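Local coordinates for pyruvate carboxylase protein (Rhizobium etli, PDB 2QF7), which is a multidomain biotin-dependent carboxylase, assembled from a biotin carboxylase region with an ATP-grasp part, a TIM-barrel region and a biotin-carrier domain, at residues 84-89 with 108-113; 884-889 with 946-951; 928-933 with 954-959. All blocks are in the same frame, centred on the assembly; numbering follows the deposited sequence.

Contact 1 of 3, residues 84-89 with 108-113; sequences EVIRVA and PEFVDA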
loop_
_atom_site.group_PDB
_atom_site.type_symbol
_atom_site.label_atom_id
_atom_site.label_comp_id
_atom_site.label_asym_id
_atom_site.label_seq_id
_atom_site.Cartn_x
_atom_site.Cartn_y
_atom_site.Cartn_z
ATOM N N GLU A 84 30.387 7.233 -43.529
ATOM C CA GLU A 84 30.082 7.857 -42.242
ATOM C C GLU A 84 31.322 8.363 -41.505
ATOM O O GLU A 84 31.322 9.466 -40.959
ATOM C CB GLU A 84 29.256 6.914 -41.351
ATOM C CG GLU A 84 27.757 6.851 -41.799
ATOM C CD GLU A 84 27.040 8.177 -41.557
ATOM O OE1 GLU A 84 26.562 8.408 -40.423
ATOM O OE2 GLU A 84 26.974 8.997 -42.485
ATOM N N VAL A 85 32.360 7.540 -41.464
ATOM C CA VAL A 85 33.603 7.910 -40.788
ATOM C C VAL A 85 34.233 9.161 -41.408
ATOM O O VAL A 85 34.532 10.115 -40.688
ATOM C CB VAL A 85 34.578 6.706 -40.698
ATOM C CG1 VAL A 85 35.949 7.128 -40.141
ATOM C CG2 VAL A 85 33.938 5.623 -39.803
ATOM N N ILE A 86 34.416 9.155 -42.729
ATOM C CA ILE A 86 34.933 10.316 -43.460
ATOM C C ILE A 86 34.049 11.586 -43.266
ATOM O O ILE A 86 34.576 12.683 -42.975
ATOM C CB ILE A 86 35.124 9.982 -44.960
ATOM C CG1 ILE A 86 36.229 8.906 -45.158
ATOM C CG2 ILE A 86 35.412 11.240 -45.781
ATOM C CD1 ILE A 86 37.472 9.097 -44.310
ATOM N N ARG A 87 32.723 11.435 -43.391
ATOM C CA ARG A 87 31.792 12.556 -43.144
ATOM C C ARG A 87 32.041 13.243 -41.788
ATOM O O ARG A 87 32.175 14.462 -41.732
ATOM C CB ARG A 87 30.333 12.104 -43.246
ATOM C CG ARG A 87 29.315 13.219 -42.890
ATOM C CD ARG A 87 27.850 12.704 -42.826
ATOM N NE ARG A 87 27.719 11.710 -41.759
ATOM C CZ ARG A 87 27.450 11.965 -40.483
ATOM N NH1 ARG A 87 27.281 13.209 -40.054
ATOM N NH2 ARG A 87 27.368 10.966 -39.613
ATOM N N VAL A 88 32.093 12.475 -40.697
ATOM C CA VAL A 88 32.330 13.068 -39.383
ATOM C C VAL A 88 33.775 13.579 -39.208
ATOM O O VAL A 88 34.012 14.575 -38.496
ATOM C CB VAL A 88 31.845 12.156 -38.171
ATOM C CG1 VAL A 88 30.363 11.779 -38.318
ATOM C CG2 VAL A 88 32.616 10.958 -38.076
ATOM N N ALA A 89 34.740 12.904 -39.832
ATOM C CA ALA A 89 36.122 13.394 -39.805
ATOM C C ALA A 89 36.231 14.794 -40.457
ATOM O O ALA A 89 36.871 15.700 -39.913
ATOM C CB ALA A 89 37.016 12.430 -40.442
ATOM N N PRO A 108 42.257 -1.393 -46.881
ATOM C CA PRO A 108 42.940 -0.468 -47.804
ATOM C C PRO A 108 42.008 0.563 -48.462
ATOM O O PRO A 108 42.455 1.674 -48.807
ATOM C CB PRO A 108 43.549 -1.405 -48.866
ATOM C CG PRO A 108 42.748 -2.679 -48.774
ATOM C CD PRO A 108 42.375 -2.799 -47.326
ATOM N N GLU A 109 40.745 0.180 -48.675
ATOM C CA GLU A 109 39.703 1.075 -49.186
ATOM C C GLU A 109 39.549 2.282 -48.249
ATOM O O GLU A 109 39.390 3.432 -48.688
ATOM C CB GLU A 109 38.372 0.317 -49.274
ATOM C CG GLU A 109 37.431 0.773 -50.380
ATOM C CD GLU A 109 35.991 0.280 -50.187
ATOM O OE1 GLU A 109 35.045 1.044 -50.520
ATOM O OE2 GLU A 109 35.807 -0.857 -49.680
ATOM N N PHE A 110 39.606 2.007 -46.943
ATOM C CA PHE A 110 39.522 3.068 -45.959
ATOM C C PHE A 110 40.745 3.973 -45.985
ATOM O O PHE A 110 40.602 5.190 -45.920
ATOM C CB PHE A 110 39.278 2.515 -44.548
ATOM C CG PHE A 110 39.141 3.573 -43.515
ATOM C CD1 PHE A 110 38.226 4.597 -43.680
ATOM C CD2 PHE A 110 39.919 3.543 -42.363
ATOM C CE1 PHE A 110 38.087 5.596 -42.745
ATOM C CE2 PHE A 110 39.791 4.530 -41.406
ATOM C CZ PHE A 110 38.854 5.568 -41.605
ATOM N N VAL A 111 41.942 3.400 -46.068
ATOM C CA VAL A 111 43.158 4.233 -46.164
ATOM C C VAL A 111 43.067 5.151 -47.408
ATOM O O VAL A 111 43.365 6.355 -47.353
ATOM C CB VAL A 111 44.453 3.354 -46.231
ATOM C CG1 VAL A 111 45.693 4.239 -46.350
ATOM C CG2 VAL A 111 44.574 2.432 -44.995
ATOM N N ASP A 112 42.654 4.561 -48.520
ATOM C CA ASP A 112 42.421 5.305 -49.756
ATOM C C ASP A 112 41.503 6.519 -49.531
ATOM O O ASP A 112 41.858 7.648 -49.893
ATOM C CB ASP A 112 41.828 4.370 -50.789
ATOM C CG ASP A 112 42.883 3.491 -51.461
ATOM O OD1 ASP A 112 44.102 3.635 -51.162
ATOM O OD2 ASP A 112 42.473 2.652 -52.305
ATOM N N ALA A 113 40.349 6.275 -48.902
ATOM C CA ALA A 113 39.372 7.322 -48.543
ATOM C C ALA A 113 40.002 8.421 -47.683
ATOM O O ALA A 113 39.801 9.613 -47.940
ATOM C CB ALA A 113 38.146 6.705 -47.822
#
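Val85 and Phe110 meet because both first torsions are extended: chi1 of 173° sets Val85 CG1 opposite its backbone N, and chi1 of -178° does the same for Phe110 CG, which carries the ring across to helix 82-92. The bond from CA to CB of Phe110 aims neither at helix 82-92 nor away from it; the outer ring atoms CE1 and CZ close the distance. Val85 CG1 lies 3.6 Å from Phe110 CZ, the two side chains crossing at about a right angle. Ile86 approaches differently, sliding past the phenylalanine in the opposite direction until its CD1 is 3.9 Å from Phe110 CE1. Two aliphatic tips thus converge obliquely on one end of the ring. One turn further along helix 108-116, Ala113 CB touches Ile86 CG1 at 4.0 Å, the branch of the isoleucine that lies opposite its own carbonyl carbon. This is also where the backbones come nearest, with 7.4 Å between Ile86 CA and Ala113 CA. The short segments' axes stay 11.0 Å apart and run in similar directions, crossing at -26°, a spacing that the phenylalanine ring spans. All three pairs are apolar, and the two segments bury 163 Å² between them. Ile82 extends the same face of helix 82-92 onto Phe110 and Ala113, while Ile97 of strand 96-98 touches both Ile86 and Phe110. Neighbouring, nearly parallel helices packed on a strand of a parallel five-stranded sheet are characteristic of the Rossmann-like alpha/beta fold of the biotin carboxylase N-terminal domain.

Contact 2 of 3, residues 884-889 with 946-951; sequences QMFGDI and EALQKK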
loop_
_atom_site.group_PDB
_atom_site.type_symbol
_atom_site.label_atom_id
_atom_site.label_comp_id
_atom_site.label_asym_id
_atom_site.label_seq_id
_atom_site.Cartn_x
_atom_site.Cartn_y
_atom_site.Cartn_z
ATOM N N GLN A 884 -5.360 -44.415 36.439
ATOM C CA GLN A 884 -5.729 -45.588 37.235
ATOM C C GLN A 884 -6.388 -46.659 36.362
ATOM O O GLN A 884 -6.164 -47.861 36.548
ATOM C CB GLN A 884 -6.687 -45.214 38.391
ATOM C CG GLN A 884 -6.051 -44.380 39.551
ATOM C CD GLN A 884 -4.883 -45.073 40.269
ATOM O OE1 GLN A 884 -4.803 -46.309 40.349
ATOM N NE2 GLN A 884 -3.956 -44.266 40.772
ATOM N N MET A 885 -7.205 -46.230 35.407
ATOM C CA MET A 885 -7.842 -47.151 34.445
ATOM C C MET A 885 -6.824 -47.999 33.651
ATOM O O MET A 885 -7.060 -49.185 33.396
ATOM C CB MET A 885 -8.759 -46.380 33.492
ATOM C CG MET A 885 -9.397 -47.264 32.428
ATOM S SD MET A 885 -10.430 -46.298 31.330
ATOM C CE MET A 885 -9.171 -45.507 30.355
ATOM N N PHE A 886 -5.724 -47.370 33.240
ATOM C CA PHE A 886 -4.605 -48.037 32.556
ATOM C C PHE A 886 -3.768 -48.907 33.494
ATOM O O PHE A 886 -2.861 -49.615 33.042
ATOM C CB PHE A 886 -3.709 -46.993 31.861
ATOM C CG PHE A 886 -4.346 -46.347 30.655
ATOM C CD1 PHE A 886 -4.817 -47.132 29.603
ATOM C CD2 PHE A 886 -4.439 -44.954 30.547
ATOM C CE1 PHE A 886 -5.411 -46.561 28.477
ATOM C CE2 PHE A 886 -5.001 -44.359 29.417
ATOM C CZ PHE A 886 -5.509 -45.193 28.373
ATOM N N GLY A 887 -4.086 -48.884 34.793
ATOM C CA GLY A 887 -3.420 -49.757 35.762
ATOM C C GLY A 887 -2.460 -49.006 36.681
ATOM O O GLY A 887 -1.782 -49.649 37.519
ATOM N N ASP A 888 -2.429 -47.664 36.555
ATOM C CA ASP A 888 -1.531 -46.772 37.302
ATOM C C ASP A 888 -0.119 -46.904 36.731
ATOM O O ASP A 888 0.650 -47.806 37.094
ATOM C CB ASP A 888 -1.579 -47.008 38.836
ATOM C CG ASP A 888 -0.875 -45.898 39.621
ATOM O OD1 ASP A 888 -0.344 -44.936 38.982
ATOM O OD2 ASP A 888 -0.842 -45.992 40.877
ATOM N N ILE A 889 0.183 -46.064 35.746
ATOM C CA ILE A 889 1.366 -46.263 34.954
ATOM C C ILE A 889 2.308 -45.061 35.054
ATOM O O ILE A 889 1.924 -43.962 35.482
ATOM C CB ILE A 889 1.031 -46.500 33.469
ATOM C CG1 ILE A 889 0.224 -45.320 32.886
ATOM C CG2 ILE A 889 0.291 -47.848 33.270
ATOM C CD1 ILE A 889 0.198 -45.256 31.357
ATOM N N GLU A 946 -6.982 -56.257 31.096
ATOM C CA GLU A 946 -7.462 -57.125 30.031
ATOM C C GLU A 946 -8.758 -56.647 29.372
ATOM O O GLU A 946 -8.862 -56.627 28.135
ATOM C CB GLU A 946 -7.627 -58.579 30.527
ATOM C CG GLU A 946 -6.283 -59.315 30.803
ATOM C CD GLU A 946 -6.511 -60.724 31.350
ATOM O OE1 GLU A 946 -7.680 -61.142 31.447
ATOM O OE2 GLU A 946 -5.525 -61.412 31.687
ATOM N N ALA A 947 -9.746 -56.270 30.183
ATOM C CA ALA A 947 -11.057 -55.844 29.638
ATOM C C ALA A 947 -10.983 -54.557 28.791
ATOM O O ALA A 947 -11.572 -54.475 27.711
ATOM C CB ALA A 947 -12.109 -55.709 30.757
ATOM N N LEU A 948 -10.275 -53.557 29.288
ATOM C CA LEU A 948 -9.997 -52.369 28.512
ATOM C C LEU A 948 -9.257 -52.703 27.212
ATOM O O LEU A 948 -9.628 -52.208 26.136
ATOM C CB LEU A 948 -9.180 -51.373 29.348
ATOM C CG LEU A 948 -8.624 -50.091 28.724
ATOM C CD1 LEU A 948 -9.767 -49.123 28.434
ATOM C CD2 LEU A 948 -7.585 -49.455 29.641
ATOM N N GLN A 949 -8.191 -53.504 27.305
ATOM C CA GLN A 949 -7.409 -53.801 26.109
ATOM C C GLN A 949 -8.267 -54.531 25.056
ATOM O O GLN A 949 -8.255 -54.166 23.880
ATOM C CB GLN A 949 -6.109 -54.554 26.483
ATOM C CG GLN A 949 -5.407 -55.379 25.412
ATOM C CD GLN A 949 -4.326 -56.239 26.053
ATOM O OE1 GLN A 949 -4.620 -57.248 26.684
ATOM N NE2 GLN A 949 -3.082 -55.813 25.931
ATOM N N LYS A 950 -9.047 -55.510 25.493
ATOM C CA LYS A 950 -9.941 -56.237 24.582
ATOM C C LYS A 950 -10.930 -55.296 23.900
ATOM O O LYS A 950 -11.127 -55.364 22.675
ATOM C CB LYS A 950 -10.714 -57.340 25.326
ATOM C CG LYS A 950 -11.282 -58.424 24.414
ATOM C CD LYS A 950 -12.117 -59.479 25.205
ATOM C CE LYS A 950 -12.233 -60.774 24.386
ATOM N NZ LYS A 950 -13.156 -61.838 24.942
ATOM N N LYS A 951 -11.572 -54.432 24.687
ATOM C CA LYS A 951 -12.544 -53.496 24.123
ATOM C C LYS A 951 -11.910 -52.601 23.066
ATOM O O LYS A 951 -12.436 -52.485 21.950
ATOM C CB LYS A 951 -13.191 -52.638 25.203
ATOM C CG LYS A 951 -14.295 -51.734 24.659
ATOM C CD LYS A 951 -15.073 -51.127 25.770
ATOM C CE LYS A 951 -15.949 -50.004 25.256
ATOM N NZ LYS A 951 -16.660 -49.363 26.394
#
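The contact between Leu948 and the pair Met885 and Phe886 is apolar, and Leu948 supplies all of it from helix 946-953. Its CB points toward 884-889, and its two methyls divide the work. CD2 meets Phe886 CD1 at 3.6 Å, approaching the ring obliquely, and also lies 4.0 Å from Met885 CG. CD1 reaches the far end of the methionine, 4.1 Å from Met885 SD. Met885 crosses the leucine at about a right angle; its chain is extended as far as SD and then bends at chi3 (75°), which turns CE over one face of the Phe886 ring, 4.2 Å above its plane and toward the rim. Met885 and Phe886 therefore pack on each other as well as on Leu948.

The backbone contributes a van der Waals contact, with Met885 O 3.8 Å from Leu948 CD2. Hydrogen bonding within 884-889 shapes the chain: Gly887, with phi of 108°, closes helix 872-885 in a Schellman motif, including a bond from Gly887 N to Gln884 O of 2.9 Å. Phe886 is the residue just before this turn.

Val916 touches both Met885 and Leu948, and Met902 of helix 895-909 touches both Met885 and Phe886. The Schellman motif is a standard C-terminal ending of a helix, here packed through its last hydrophobic residues on helix 946-953 in the helical part of the conserved carboxylase domain.

Contact 3 of 3, residues 928-933 with 954-959; sequences SVVSML and KGEKPY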
loop_
_atom_site.group_PDB
_atom_site.type_symbol
_atom_site.label_atom_id
_atom_site.label_comp_id
_atom_site.label_asym_id
_atom_site.label_seq_id
_atom_site.Cartn_x
_atom_site.Cartn_y
_atom_site.Cartn_z
ATOM N N SER A 928 -3.655 -43.421 19.854
ATOM C CA SER A 928 -2.533 -43.540 20.761
ATOM C C SER A 928 -2.838 -44.573 21.849
ATOM O O SER A 928 -1.943 -45.265 22.316
ATOM C CB SER A 928 -2.181 -42.184 21.407
ATOM O OG SER A 928 -3.287 -41.745 22.172
ATOM N N VAL A 929 -4.085 -44.633 22.263
ATOM C CA VAL A 929 -4.558 -45.582 23.261
ATOM C C VAL A 929 -4.578 -47.002 22.716
ATOM O O VAL A 929 -4.091 -47.929 23.387
ATOM C CB VAL A 929 -5.943 -45.160 23.809
ATOM C CG1 VAL A 929 -6.513 -46.223 24.741
ATOM C CG2 VAL A 929 -5.789 -43.776 24.533
ATOM N N VAL A 930 -5.119 -47.160 21.504
ATOM C CA VAL A 930 -5.150 -48.466 20.845
ATOM C C VAL A 930 -3.720 -48.988 20.721
ATOM O O VAL A 930 -3.464 -50.119 21.073
ATOM C CB VAL A 930 -5.855 -48.444 19.456
ATOM C CG1 VAL A 930 -5.824 -49.861 18.794
ATOM C CG2 VAL A 930 -7.299 -47.949 19.605
ATOM N N SER A 931 -2.813 -48.142 20.242
ATOM C CA SER A 931 -1.427 -48.530 20.003
ATOM C C SER A 931 -0.696 -48.899 21.299
ATOM O O SER A 931 0.074 -49.855 21.326
ATOM C CB SER A 931 -0.719 -47.398 19.264
ATOM O OG SER A 931 0.673 -47.558 19.304
ATOM N N MET A 932 -0.917 -48.125 22.370
ATOM C CA MET A 932 -0.351 -48.452 23.674
ATOM C C MET A 932 -0.853 -49.805 24.203
ATOM O O MET A 932 -0.060 -50.635 24.669
ATOM C CB MET A 932 -0.667 -47.355 24.707
ATOM C CG MET A 932 0.021 -47.631 26.028
ATOM S SD MET A 932 -0.055 -46.281 27.192
ATOM C CE MET A 932 -1.733 -46.540 27.743
ATOM N N LEU A 933 -2.161 -50.025 24.154
ATOM C CA LEU A 933 -2.713 -51.277 24.669
ATOM C C LEU A 933 -2.298 -52.457 23.780
ATOM O O LEU A 933 -2.165 -53.590 24.261
ATOM C CB LEU A 933 -4.240 -51.183 24.796
ATOM C CG LEU A 933 -4.729 -50.163 25.857
ATOM C CD1 LEU A 933 -6.187 -49.843 25.574
ATOM C CD2 LEU A 933 -4.594 -50.745 27.278
ATOM N N LYS A 954 -10.560 -54.106 19.440
ATOM C CA LYS A 954 -11.598 -54.506 18.471
ATOM C C LYS A 954 -11.141 -55.684 17.597
ATOM O O LYS A 954 -11.298 -55.670 16.368
ATOM C CB LYS A 954 -12.046 -53.316 17.601
ATOM C CG LYS A 954 -12.547 -52.074 18.367
ATOM C CD LYS A 954 -13.151 -51.006 17.423
ATOM N N GLY A 955 -10.586 -56.711 18.235
ATOM C CA GLY A 955 -10.187 -57.919 17.515
ATOM C C GLY A 955 -8.731 -58.034 17.098
ATOM O O GLY A 955 -8.288 -59.110 16.740
ATOM N N GLU A 956 -7.981 -56.936 17.125
ATOM C CA GLU A 956 -6.545 -56.975 16.826
ATOM C C GLU A 956 -5.858 -57.613 18.018
ATOM O O GLU A 956 -6.207 -57.308 19.153
ATOM C CB GLU A 956 -6.018 -55.561 16.606
ATOM C CG GLU A 956 -4.617 -55.475 16.008
ATOM C CD GLU A 956 -4.177 -54.045 15.739
ATOM O OE1 GLU A 956 -4.765 -53.089 16.307
ATOM O OE2 GLU A 956 -3.204 -53.860 14.973
ATOM N N LYS A 957 -4.906 -58.511 17.766
ATOM C CA LYS A 957 -4.185 -59.220 18.842
ATOM C C LYS A 957 -3.108 -58.328 19.459
ATOM O O LYS A 957 -2.396 -57.649 18.735
ATOM C CB LYS A 957 -3.571 -60.524 18.317
ATOM N N PRO A 958 -3.014 -58.283 20.799
ATOM C CA PRO A 958 -1.923 -57.497 21.389
ATOM C C PRO A 958 -0.614 -58.312 21.412
ATOM O O PRO A 958 -0.658 -59.513 21.271
ATOM C CB PRO A 958 -2.416 -57.242 22.808
ATOM C CG PRO A 958 -3.232 -58.412 23.133
ATOM C CD PRO A 958 -3.858 -58.907 21.835
ATOM N N TYR A 959 0.532 -57.658 21.600
ATOM C CA TYR A 959 1.794 -58.401 21.810
ATOM C C TYR A 959 2.438 -57.922 23.107
ATOM O O TYR A 959 2.160 -56.800 23.560
ATOM C CB TYR A 959 2.741 -58.260 20.627
ATOM C CG TYR A 959 3.220 -56.857 20.297
ATOM C CD1 TYR A 959 4.393 -56.337 20.898
ATOM C CD2 TYR A 959 2.566 -56.069 19.329
ATOM C CE1 TYR A 959 4.869 -55.062 20.587
ATOM C CE2 TYR A 959 3.051 -54.771 19.015
ATOM C CZ TYR A 959 4.197 -54.307 19.659
ATOM O OH TYR A 959 4.715 -53.114 19.336
HETATM O O HOH W 1 0.160 -55.251 24.812
#
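Pro958 and Leu933 meet ring to backbone: Pro958 CB, the ring atom nearest the carbonyl, lies 3.9 Å from Leu933 O, whereas the leucine's own side chain leads away from the loop. The proline's bond from CA to CB points neither toward helix 927-934 nor away from it. The nearest backbones agree, with Leu933 CA 7.1 Å from Pro958 CA. Val930 and Glu956, by contrast, each direct their CB toward the opposite segment. An extended chain (chi1 -168°, chi2 177°) carries the glutamate carboxylate to the helix, where OE1 comes within 4.2 Å of Val930 CG1. That approach is loose, and Glu956 OE2 forms a salt bridge with Lys934.

Between the two segments a water bridges the gap, donating to Leu933 O at 2.9 Å and to Tyr959 O at 2.8 Å; just beyond, Tyr959 makes backbone hydrogen bonds with Lys934. Both direct touches are carbon-to-oxygen van der Waals contacts, and Pro958 packs instead on Gln949 and Leu953 of helix 946-953. With 81 Å² buried in all, the chemistry is consistent with a loop held to the end of helix 927-934 largely by polar links: the water, the salt bridge and the backbone bonds to Lys934.

Overall arrangement
Along the chain, contact 1 closes long before contacts 2 and 3 open, and it lies on the opposite side of the chain's centre, its own centre about 105 Å from that of contact 2 and about 98 Å from that of contact 3. It belongs to the biotin carboxylase N-terminal range, whereas the other two share the conserved carboxylase range. Contacts 2 and 3 interlock: their segments alternate in sequence, their centres are about 11 Å apart, and helices 927-934 and 946-953 follow one another. Phe886 packs on Met932 and Val929, joining the two contacts into one packed, mostly helical neighbourhood. The distances are consistent with two distant parts of an elongated, multidomain chain.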